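Local coordinates for tryptophan decarboxylase 1 (Oryza sativa subsp. japonica, PDB 6KHN), which catalyses the pyridoxal phosphate-dependent decarboxylation of tryptophan to tryptamine, and of 5-hydroxytryptophan to serotonin, in the serotonin pathway of rice, at residues 125-130 with 358-363; 151-156 with 317-322; 177-182 with 294-299. All coordinates share one frame; numbering follows the deposited sequence.

Contact 1: 125-130 with 358-363; sequences VGFTWQ and EYLKNH. With SRO (serotonin), chain D.
Leu-360 pushes one branch against the ring of Phe-127, its CD2 methyl standing 3.5 Å from CE1 and meeting the ring at a slant. Farther round the rim, Phe-127 CE2 touches the side-chain carbon CA of serotonin at 3.6 Å, while Val-125 O sits over the centre of one ring face. Phe-103 of the second subunit adds an edge-to-face ring contact, so this end is closely packed. Toward Asn-362 the packing gives way to water. One water joins Thr-128 OG1, also hydrogen-bonded to Ala-131 N, to Leu-360 O, donating to the latter at 3.1 Å. A second takes the N-H of Gln-130 N and donates to Asn-362 OD1, 2.8 Å from each. Asn-362 ND2 reaches Leu-360 O in the carbonyl plane at 3.1 Å with an N-H...O angle of 157°, and OD1 caps Ser-365 N of helix 363-366; together they fix the rotation of the amide. Tyr-359, the proton donor, carries its hydroxyl to the amine of serotonin; the modelled 1.3 Å between Tyr-359 OH and serotonin NZ is doubtful. With His-214 of the second subunit also hydrogen-bonded to this hydroxyl, the chemistry implies a catalytic site completed across the dimer interface.

Contact 2: 151-156 with 317-322; sequences NLPTSF and GVERVD
Phe-156 N donates to Pro-153 O at 2.9 Å, closing a 3-10 turn whose two end residues, Pro-153 and Phe-156, carry the packing on 317-322. The contact joins two loops beside the large mixed sheet of the fold type I pyridoxal phosphate enzymes, one leading from helix 133-149 toward its outermost strand 168-172, the other running directly into the inner strand 323-326. The second loop has a 3-10 turn of its own, 318-320, where Val-318 O accepts from Val-321 N at 3.1 Å. The edge of the Phe-156 ring lies beside that oxygen, with CZ 3.4 Å from Val-318 O. Pro-153 O is also in the ring plane, so carbonyl oxygens of both loops lie at different parts of its edge. Val-318 splits its two methyls between the partners. With CG1 between the backbone N and the carbonyl carbon (chi1 68°), that methyl rests on Pro-153 CD at 3.7 Å, and CG2 turns to the Phe-156 rim, 4.1 Å from CE2. Pro-153 also lays its CG against Glu-319 CB at 3.6 Å, the two side chains crossing at about a right angle. The carboxylate of Glu-319 bends back over its own turn, where OE1 receives a weak bond from Gly-317 N. Tyr-342 of strand 339-343 also packs on Phe-156. Val-321 lies between this ring and strand 294-298: its CG1 packs on Val-297, and its CG2 touches Phe-156 CZ at 3.9 Å, near the ring plane.

Contact 3: 177-182 with 294-299; sequences EAMLVT and WVHVDA. With PLP (pyridoxal-5'-phosphate), chain C.
Thr-182 stands across two aromatic side chains of the strand, meeting both Trp-294 and His-296 at about a right angle. Its CB lies 3.8 Å from Trp-294 NE1, its CG2 methyl is 4.0 Å from Trp-294 CZ2, and its carbonyl oxygen sits over the centre of one indole face, 4.1 Å above the plane. OG1 takes the other neighbour, lying over a face of the His-296 imidazole at 4.1 Å from ND1. A chi1 of 53° turns that hydroxyl back toward its own helix, where Ala-178 O and Met-179 O are both near; Tyr-265 OH is a further hydrogen-bond partner. The two rings are themselves held from the sheet. Ser-323 OG bonds both Trp-294 NE1 and His-296 ND1, and Ser-325 OG is hydrogen-bonded to His-296 NE2, which fixes the rotation of the imidazole. Helix 175-193 is the connection of a beta-alpha-beta crossover between the parallel strands 168-172 and 205-210, and it packs on the large sheet of the fold type I enzymes; here its axis runs 10.1 Å from that of strand 294-298 at 175°, antiparallel. Trp-294, His-296 and Asp-298 alternate with Val-295 and Val-297, which turn to the other face of the sheet and pack on Val-321. Closer to the cofactor Met-179 crosses Asp-298 at a slant, its extended chain placing the CE methyl 3.3 Å from OD2. The same carboxylate oxygen is 2.7 Å from N1 of pyridoxal phosphate, consistent with the aspartate that pairs with the pyridine nitrogen throughout this fold type, where it probably stabilises the protonated ring. Asp-298 OD1 accepts from Ala-300 N, while Thr-175 N and Ser-176 OG, one turn before Met-179, bind the cofactor.

How the contacts relate
Contact 3 is the most deeply buried, contact 2, partly buried, lies where a loop runs into the same sheet, and contact 1 lies at the dimer interface, with about 30 Å between its centre and that of contact 2. Contacts 2 and 3 meet directly: Asp-322 N approaches Val-295 O at 2.8 Å, a probable hydrogen bond by which loop 317-322 enters the sheet beside strand 294-298. Contact 1 touches neither, but it and contact 3 both reach the second subunit. Their chemistry follows their place: waters and a bound serotonin in contact 1, aliphatic and ring-edge packing in contact 2, and buried aromatic rings and an aspartate carboxylate facing the cofactor in contact 3.

Contact 1: 125-130 with 358-363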
loop_
_atom_site.group_PDB
_atom_site.type_symbol
_atom_site.label_atom_id
_atom_site.label_comp_id
_atom_site.label_asym_id
_atom_site.label_seq_id
_atom_site.Cartn_x
_atom_site.Cartn_y
_atom_site.Cartn_z
ATOM N N VAL A 125 -13.327 -1.970 -2.489
ATOM C CA VAL A 125 -12.277 -2.765 -1.858
ATOM C C VAL A 125 -12.267 -4.131 -2.537
ATOM O O VAL A 125 -13.167 -4.952 -2.313
ATOM C CB VAL A 125 -12.492 -2.906 -0.346
ATOM C CG1 VAL A 125 -11.288 -3.617 0.291
ATOM C CG2 VAL A 125 -12.724 -1.535 0.283
ATOM N N GLY A 126 -11.251 -4.387 -3.350
ATOM C CA GLY A 126 -11.324 -5.548 -4.212
ATOM C C GLY A 126 -10.590 -6.777 -3.717
ATOM O O GLY A 126 -9.813 -7.365 -4.472
ATOM N N PHE A 127 -10.820 -7.200 -2.471
ATOM C CA PHE A 127 -10.065 -8.351 -1.981
ATOM C C PHE A 127 -10.427 -9.624 -2.737
ATOM O O PHE A 127 -9.560 -10.466 -2.949
ATOM C CB PHE A 127 -10.268 -8.546 -0.474
ATOM C CG PHE A 127 -11.622 -8.121 0.036
ATOM C CD1 PHE A 127 -12.755 -8.879 -0.229
ATOM C CD2 PHE A 127 -11.746 -7.005 0.828
ATOM C CE1 PHE A 127 -13.999 -8.512 0.274
ATOM C CE2 PHE A 127 -12.982 -6.611 1.314
ATOM C CZ PHE A 127 -14.115 -7.371 1.035
ATOM N N THR A 128 -11.685 -9.780 -3.158
ATOM C CA THR A 128 -12.097 -10.874 -4.028
ATOM C C THR A 128 -12.638 -10.308 -5.333
ATOM O O THR A 128 -13.016 -9.130 -5.416
ATOM C CB THR A 128 -13.184 -11.759 -3.390
ATOM O OG1 THR A 128 -14.310 -10.940 -3.007
ATOM C CG2 THR A 128 -12.643 -12.497 -2.177
ATOM N N TRP A 129 -12.702 -11.175 -6.347
ATOM C CA TRP A 129 -13.372 -10.804 -7.589
ATOM C C TRP A 129 -14.797 -10.342 -7.304
ATOM O O TRP A 129 -15.228 -9.306 -7.802
ATOM C CB TRP A 129 -13.372 -11.979 -8.568
ATOM C CG TRP A 129 -14.145 -11.719 -9.849
ATOM C CD1 TRP A 129 -13.655 -11.186 -11.010
ATOM C CD2 TRP A 129 -15.536 -11.978 -10.089
ATOM N NE1 TRP A 129 -14.653 -11.099 -11.955
ATOM C CE2 TRP A 129 -15.814 -11.580 -11.421
ATOM C CE3 TRP A 129 -16.574 -12.508 -9.311
ATOM C CZ2 TRP A 129 -17.077 -11.701 -11.989
ATOM C CZ3 TRP A 129 -17.835 -12.632 -9.883
ATOM C CH2 TRP A 129 -18.071 -12.230 -11.209
ATOM N N GLN A 130 -15.521 -11.093 -6.467
ATOM C CA GLN A 130 -16.914 -10.795 -6.167
ATOM C C GLN A 130 -17.065 -9.461 -5.446
ATOM O O GLN A 130 -18.020 -8.725 -5.699
ATOM C CB GLN A 130 -17.522 -11.918 -5.322
ATOM C CG GLN A 130 -19.045 -11.778 -5.104
ATOM C CD GLN A 130 -19.777 -11.661 -6.429
ATOM O OE1 GLN A 130 -19.940 -10.565 -6.962
ATOM N NE2 GLN A 130 -20.183 -12.795 -6.988
ATOM N N GLU A 358 -14.139 -17.643 6.208
ATOM C CA GLU A 358 -15.524 -17.973 5.899
ATOM C C GLU A 358 -16.294 -16.760 5.384
ATOM O O GLU A 358 -17.061 -16.871 4.425
ATOM C CB GLU A 358 -16.205 -18.544 7.143
ATOM C CG GLU A 358 -17.669 -18.917 6.927
ATOM C CD GLU A 358 -17.824 -20.099 5.989
ATOM O OE1 GLU A 358 -16.954 -21.003 6.017
ATOM O OE2 GLU A 358 -18.811 -20.127 5.220
ATOM N N TYR A 359 -16.080 -15.587 5.989
ATOM C CA TYR A 359 -16.898 -14.428 5.650
ATOM C C TYR A 359 -16.631 -13.913 4.236
ATOM O O TYR A 359 -17.468 -13.174 3.697
ATOM C CB TYR A 359 -16.695 -13.317 6.687
ATOM C CG TYR A 359 -15.482 -12.449 6.446
ATOM C CD1 TYR A 359 -14.192 -12.925 6.699
ATOM C CD2 TYR A 359 -15.622 -11.147 5.975
ATOM C CE1 TYR A 359 -13.078 -12.136 6.482
ATOM C CE2 TYR A 359 -14.511 -10.341 5.756
ATOM C CZ TYR A 359 -13.240 -10.844 6.002
ATOM O OH TYR A 359 -12.138 -10.038 5.778
ATOM N N LEU A 360 -15.523 -14.327 3.608
ATOM C CA LEU A 360 -15.196 -13.951 2.237
ATOM C C LEU A 360 -15.655 -14.969 1.197
ATOM O O LEU A 360 -15.532 -14.698 -0.005
ATOM C CB LEU A 360 -13.689 -13.730 2.093
ATOM C CG LEU A 360 -13.232 -12.447 2.793
ATOM C CD1 LEU A 360 -11.814 -12.094 2.407
ATOM C CD2 LEU A 360 -14.196 -11.285 2.452
ATOM N N LYS A 361 -16.205 -16.109 1.609
ATOM C CA LYS A 361 -16.499 -17.170 0.649
ATOM C C LYS A 361 -17.605 -16.753 -0.312
ATOM O O LYS A 361 -18.576 -16.099 0.084
ATOM C CB LYS A 361 -16.891 -18.459 1.369
ATOM C CG LYS A 361 -15.681 -19.269 1.812
ATOM C CD LYS A 361 -16.050 -20.325 2.831
ATOM C CE LYS A 361 -14.819 -21.120 3.289
ATOM N NZ LYS A 361 -15.173 -21.924 4.499
ATOM N N ASN A 362 -17.448 -17.140 -1.580
ATOM C CA ASN A 362 -18.440 -16.854 -2.610
ATOM C C ASN A 362 -18.307 -17.895 -3.707
ATOM O O ASN A 362 -17.306 -18.608 -3.785
ATOM C CB ASN A 362 -18.271 -15.443 -3.194
ATOM C CG ASN A 362 -16.919 -15.257 -3.857
ATOM O OD1 ASN A 362 -16.782 -15.391 -5.076
ATOM N ND2 ASN A 362 -15.906 -14.966 -3.052
ATOM N N HIS A 363 -19.316 -17.955 -4.581
ATOM C CA HIS A 363 -19.358 -19.015 -5.593
ATOM C C HIS A 363 -18.284 -18.824 -6.659
ATOM O O HIS A 363 -17.708 -19.806 -7.146
ATOM C CB HIS A 363 -20.740 -19.094 -6.241
ATOM C CG HIS A 363 -21.840 -19.452 -5.284
ATOM N ND1 HIS A 363 -21.778 -20.555 -4.452
ATOM C CD2 HIS A 363 -23.030 -18.852 -5.024
ATOM C CE1 HIS A 363 -22.881 -20.617 -3.725
ATOM N NE2 HIS A 363 -23.658 -19.597 -4.054
HETATM O OH SRO D . -13.948 -0.824 4.412
HETATM C CZ3 SRO D . -12.935 -1.779 4.338
HETATM C CH2 SRO D . -11.656 -1.360 3.968
HETATM C CZ2 SRO D . -10.617 -2.286 3.897
HETATM C CE2 SRO D . -10.878 -3.641 4.203
HETATM N NE1 SRO D . -10.064 -4.757 4.217
HETATM C CD1 SRO D . -10.816 -5.829 4.595
HETATM C CG SRO D . -12.112 -5.390 4.814
HETATM C CD2 SRO D . -12.144 -4.043 4.570
HETATM C CE3 SRO D . -13.195 -3.106 4.636
HETATM C CB SRO D . -13.091 -6.482 5.252
HETATM C CA SRO D . -12.509 -7.788 4.699
HETATM N NZ SRO D . -12.123 -8.738 5.741
HETATM O O HOH W 1 -15.964 -11.881 -1.187
HETATM O O HOH W 2 -14.680 -13.777 -6.009
HETATM O O HOH W 3 -19.830 -15.308 -6.547
#

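Contact 2: 151-156 with 317-322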
loop_
_atom_site.group_PDB
_atom_site.type_symbol
_atom_site.label_atom_id
_atom_site.label_comp_id
_atom_site.label_asym_id
_atom_site.label_seq_id
_atom_site.Cartn_x
_atom_site.Cartn_y
_atom_site.Cartn_z
ATOM N N ASN A 151 6.426 -6.544 -24.392
ATOM C CA ASN A 151 6.739 -7.776 -25.103
ATOM C C ASN A 151 7.195 -8.872 -24.146
ATOM O O ASN A 151 8.107 -9.639 -24.445
ATOM C CB ASN A 151 7.796 -7.539 -26.173
ATOM C CG ASN A 151 7.199 -7.278 -27.509
ATOM O OD1 ASN A 151 6.661 -8.185 -28.144
ATOM N ND2 ASN A 151 7.280 -6.034 -27.955
ATOM N N LEU A 152 6.566 -8.946 -22.981
ATOM C CA LEU A 152 6.858 -10.045 -22.077
ATOM C C LEU A 152 6.509 -11.363 -22.759
ATOM O O LEU A 152 5.550 -11.419 -23.535
ATOM C CB LEU A 152 6.065 -9.909 -20.780
ATOM C CG LEU A 152 6.481 -8.788 -19.836
ATOM C CD1 LEU A 152 5.695 -8.904 -18.547
ATOM C CD2 LEU A 152 7.985 -8.841 -19.579
ATOM N N PRO A 153 7.286 -12.426 -22.533
ATOM C CA PRO A 153 6.856 -13.761 -22.969
ATOM C C PRO A 153 5.452 -14.060 -22.461
ATOM O O PRO A 153 5.085 -13.685 -21.340
ATOM C CB PRO A 153 7.892 -14.696 -22.335
ATOM C CG PRO A 153 9.094 -13.843 -22.108
ATOM C CD PRO A 153 8.600 -12.444 -21.869
ATOM N N THR A 154 4.662 -14.747 -23.297
ATOM C CA THR A 154 3.276 -15.047 -22.937
ATOM C C THR A 154 3.182 -15.886 -21.674
ATOM O O THR A 154 2.135 -15.881 -21.023
ATOM C CB THR A 154 2.547 -15.774 -24.075
ATOM O OG1 THR A 154 3.194 -17.025 -24.332
ATOM C CG2 THR A 154 2.547 -14.944 -25.338
ATOM N N SER A 155 4.255 -16.592 -21.304
ATOM C CA SER A 155 4.248 -17.333 -20.051
ATOM C C SER A 155 3.989 -16.437 -18.837
ATOM O O SER A 155 3.613 -16.948 -17.777
ATOM C CB SER A 155 5.568 -18.086 -19.887
ATOM O OG SER A 155 6.646 -17.180 -19.856
ATOM N N PHE A 156 4.162 -15.123 -18.958
ATOM C CA PHE A 156 3.832 -14.232 -17.852
ATOM C C PHE A 156 2.375 -13.768 -17.848
ATOM O O PHE A 156 1.940 -13.188 -16.850
ATOM C CB PHE A 156 4.768 -13.012 -17.859
ATOM C CG PHE A 156 6.184 -13.338 -17.442
ATOM C CD1 PHE A 156 6.515 -13.452 -16.097
ATOM C CD2 PHE A 156 7.171 -13.558 -18.393
ATOM C CE1 PHE A 156 7.815 -13.757 -15.702
ATOM C CE2 PHE A 156 8.475 -13.869 -18.013
ATOM C CZ PHE A 156 8.800 -13.975 -16.665
ATOM N N GLY A 317 16.366 -12.912 -21.929
ATOM C CA GLY A 317 16.517 -13.902 -20.887
ATOM C C GLY A 317 15.389 -13.927 -19.876
ATOM O O GLY A 317 15.322 -14.872 -19.067
ATOM N N VAL A 318 14.493 -12.928 -19.913
ATOM C CA VAL A 318 13.391 -12.858 -18.959
ATOM C C VAL A 318 12.485 -14.077 -19.071
ATOM O O VAL A 318 11.846 -14.472 -18.090
ATOM C CB VAL A 318 12.608 -11.538 -19.142
ATOM C CG1 VAL A 318 11.864 -11.523 -20.456
ATOM C CG2 VAL A 318 11.661 -11.334 -17.997
ATOM N N GLU A 319 12.441 -14.723 -20.245
ATOM C CA GLU A 319 11.637 -15.936 -20.402
ATOM C C GLU A 319 12.122 -17.088 -19.520
ATOM O O GLU A 319 11.398 -18.080 -19.374
ATOM C CB GLU A 319 11.611 -16.371 -21.877
ATOM C CG GLU A 319 12.984 -16.729 -22.462
ATOM C CD GLU A 319 13.755 -15.522 -23.026
ATOM O OE1 GLU A 319 13.377 -14.345 -22.765
ATOM O OE2 GLU A 319 14.763 -15.758 -23.730
ATOM N N ARG A 320 13.297 -16.973 -18.897
ATOM C CA ARG A 320 13.792 -18.007 -17.996
ATOM C C ARG A 320 13.826 -17.579 -16.530
ATOM O O ARG A 320 14.382 -18.312 -15.709
ATOM C CB ARG A 320 15.192 -18.460 -18.427
ATOM C CG ARG A 320 15.349 -18.684 -19.926
ATOM C CD ARG A 320 16.565 -19.569 -20.249
ATOM N NE ARG A 320 17.826 -18.835 -20.192
ATOM C CZ ARG A 320 18.199 -17.914 -21.078
ATOM N NH1 ARG A 320 17.410 -17.599 -22.106
ATOM N NH2 ARG A 320 19.371 -17.310 -20.938
ATOM N N VAL A 321 13.276 -16.421 -16.168
ATOM C CA VAL A 321 13.238 -16.008 -14.767
ATOM C C VAL A 321 11.890 -16.400 -14.177
ATOM O O VAL A 321 10.971 -16.801 -14.887
ATOM C CB VAL A 321 13.523 -14.499 -14.585
ATOM C CG1 VAL A 321 14.826 -14.127 -15.279
ATOM C CG2 VAL A 321 12.329 -13.640 -15.067
ATOM N N ASP A 322 11.769 -16.293 -12.852
ATOM C CA ASP A 322 10.515 -16.636 -12.187
ATOM C C ASP A 322 9.571 -15.451 -12.030
ATOM O O ASP A 322 8.349 -15.650 -11.953
ATOM C CB ASP A 322 10.796 -17.225 -10.810
ATOM C CG ASP A 322 11.503 -18.545 -10.901
ATOM O OD1 ASP A 322 10.818 -19.549 -11.180
ATOM O OD2 ASP A 322 12.742 -18.561 -10.740
#

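Contact 3: 177-182 with 294-299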
loop_
_atom_site.group_PDB
_atom_site.type_symbol
_atom_site.label_atom_id
_atom_site.label_comp_id
_atom_site.label_asym_id
_atom_site.label_seq_id
_atom_site.Cartn_x
_atom_site.Cartn_y
_atom_site.Cartn_z
ATOM N N GLU A 177 7.175 -4.741 -1.684
ATOM C CA GLU A 177 6.190 -5.798 -1.505
ATOM C C GLU A 177 6.359 -6.881 -2.566
ATOM O O GLU A 177 6.180 -8.068 -2.275
ATOM C CB GLU A 177 4.764 -5.233 -1.533
ATOM C CG GLU A 177 3.731 -6.269 -1.076
ATOM C CD GLU A 177 2.319 -5.729 -0.943
ATOM O OE1 GLU A 177 2.091 -4.519 -1.205
ATOM O OE2 GLU A 177 1.424 -6.532 -0.592
ATOM N N ALA A 178 6.701 -6.482 -3.799
ATOM C CA ALA A 178 6.947 -7.442 -4.870
ATOM C C ALA A 178 8.139 -8.345 -4.547
ATOM O O ALA A 178 8.089 -9.565 -4.762
ATOM C CB ALA A 178 7.172 -6.694 -6.187
ATOM N N MET A 179 9.212 -7.765 -4.019
ATOM C CA MET A 179 10.325 -8.574 -3.554
ATOM C C MET A 179 9.903 -9.459 -2.394
ATOM O O MET A 179 10.265 -10.641 -2.344
ATOM C CB MET A 179 11.486 -7.675 -3.150
ATOM C CG MET A 179 12.184 -7.057 -4.343
ATOM S SD MET A 179 13.232 -5.687 -3.819
ATOM C CE MET A 179 14.101 -5.336 -5.360
ATOM N N LEU A 180 9.111 -8.922 -1.473
ATOM C CA LEU A 180 8.738 -9.690 -0.290
ATOM C C LEU A 180 7.938 -10.938 -0.655
ATOM O O LEU A 180 8.224 -12.034 -0.157
ATOM C CB LEU A 180 7.951 -8.818 0.688
ATOM C CG LEU A 180 7.484 -9.549 1.958
ATOM C CD1 LEU A 180 8.666 -10.139 2.703
ATOM C CD2 LEU A 180 6.654 -8.647 2.868
ATOM N N VAL A 181 6.932 -10.802 -1.527
ATOM C CA VAL A 181 6.063 -11.958 -1.750
ATOM C C VAL A 181 6.779 -13.027 -2.567
ATOM O O VAL A 181 6.507 -14.221 -2.404
ATOM C CB VAL A 181 4.721 -11.546 -2.398
ATOM C CG1 VAL A 181 3.973 -10.532 -1.518
ATOM C CG2 VAL A 181 4.924 -11.006 -3.797
ATOM N N THR A 182 7.721 -12.638 -3.430
ATOM C CA THR A 182 8.474 -13.636 -4.183
ATOM C C THR A 182 9.555 -14.290 -3.322
ATOM O O THR A 182 9.798 -15.490 -3.455
ATOM C CB THR A 182 9.082 -13.014 -5.445
ATOM O OG1 THR A 182 9.852 -11.842 -5.112
ATOM C CG2 THR A 182 7.977 -12.631 -6.421
ATOM N N TRP A 294 15.120 -19.372 -7.195
ATOM C CA TRP A 294 14.193 -18.380 -7.740
ATOM C C TRP A 294 14.963 -17.187 -8.306
ATOM O O TRP A 294 15.895 -16.682 -7.669
ATOM C CB TRP A 294 13.249 -17.918 -6.637
ATOM C CG TRP A 294 12.076 -17.056 -7.083
ATOM C CD1 TRP A 294 12.132 -15.794 -7.580
ATOM C CD2 TRP A 294 10.687 -17.417 -7.056
ATOM N NE1 TRP A 294 10.865 -15.337 -7.869
ATOM C CE2 TRP A 294 9.959 -16.317 -7.561
ATOM C CE3 TRP A 294 9.990 -18.570 -6.674
ATOM C CZ2 TRP A 294 8.563 -16.330 -7.687
ATOM C CZ3 TRP A 294 8.598 -18.583 -6.800
ATOM C CH2 TRP A 294 7.902 -17.470 -7.303
ATOM N N VAL A 295 14.588 -16.730 -9.501
ATOM C CA VAL A 295 15.196 -15.541 -10.093
ATOM C C VAL A 295 14.132 -14.464 -10.278
ATOM O O VAL A 295 13.168 -14.652 -11.038
ATOM C CB VAL A 295 15.883 -15.841 -11.427
ATOM C CG1 VAL A 295 16.423 -14.552 -11.997
ATOM C CG2 VAL A 295 17.014 -16.872 -11.234
ATOM N N HIS A 296 14.329 -13.324 -9.622
ATOM C CA HIS A 296 13.465 -12.166 -9.773
ATOM C C HIS A 296 14.236 -11.014 -10.420
ATOM O O HIS A 296 15.382 -10.742 -10.054
ATOM C CB HIS A 296 12.892 -11.749 -8.411
ATOM C CG HIS A 296 12.079 -10.493 -8.460
ATOM N ND1 HIS A 296 10.761 -10.474 -8.876
ATOM C CD2 HIS A 296 12.405 -9.212 -8.178
ATOM C CE1 HIS A 296 10.310 -9.234 -8.840
ATOM N NE2 HIS A 296 11.288 -8.447 -8.425
ATOM N N VAL A 297 13.604 -10.346 -11.388
ATOM C CA VAL A 297 14.169 -9.177 -12.060
ATOM C C VAL A 297 13.495 -7.915 -11.511
ATOM O O VAL A 297 12.275 -7.738 -11.636
ATOM C CB VAL A 297 13.996 -9.261 -13.586
ATOM C CG1 VAL A 297 14.520 -7.993 -14.253
ATOM C CG2 VAL A 297 14.672 -10.491 -14.148
ATOM N N ASP A 298 14.291 -7.033 -10.909
ATOM C CA ASP A 298 13.824 -5.726 -10.465
ATOM C C ASP A 298 14.121 -4.720 -11.565
ATOM O O ASP A 298 15.276 -4.322 -11.748
ATOM C CB ASP A 298 14.495 -5.305 -9.159
ATOM C CG ASP A 298 14.176 -3.857 -8.774
ATOM O OD1 ASP A 298 13.217 -3.271 -9.346
ATOM O OD2 ASP A 298 14.873 -3.303 -7.889
ATOM N N ALA A 299 13.084 -4.292 -12.278
ATOM C CA ALA A 299 13.202 -3.264 -13.302
ATOM C C ALA A 299 12.352 -2.056 -12.938
ATOM O O ALA A 299 11.663 -1.478 -13.791
ATOM C CB ALA A 299 12.807 -3.810 -14.671
HETATM N N1 PLP C . 14.354 -0.781 -7.136
HETATM C C2 PLP C . 14.936 0.086 -8.044
HETATM C C2A PLP C . 15.826 -0.406 -9.149
HETATM C C3 PLP C . 14.691 1.450 -7.940
HETATM O O3 PLP C . 15.293 2.260 -8.866
HETATM C C4 PLP C . 13.860 1.970 -6.928
HETATM C C4A PLP C . 13.447 3.423 -6.916
HETATM C C5 PLP C . 13.264 1.094 -6.014
HETATM C C6 PLP C . 13.524 -0.281 -6.131
HETATM C C5A PLP C . 12.360 1.642 -4.911
HETATM O O4P PLP C . 11.392 0.671 -4.528
HETATM P P PLP C . 10.029 1.030 -3.697
HETATM O O1P PLP C . 10.271 2.382 -3.045
HETATM O O2P PLP C . 8.809 1.090 -4.636
HETATM O O3P PLP C . 9.756 -0.009 -2.620
#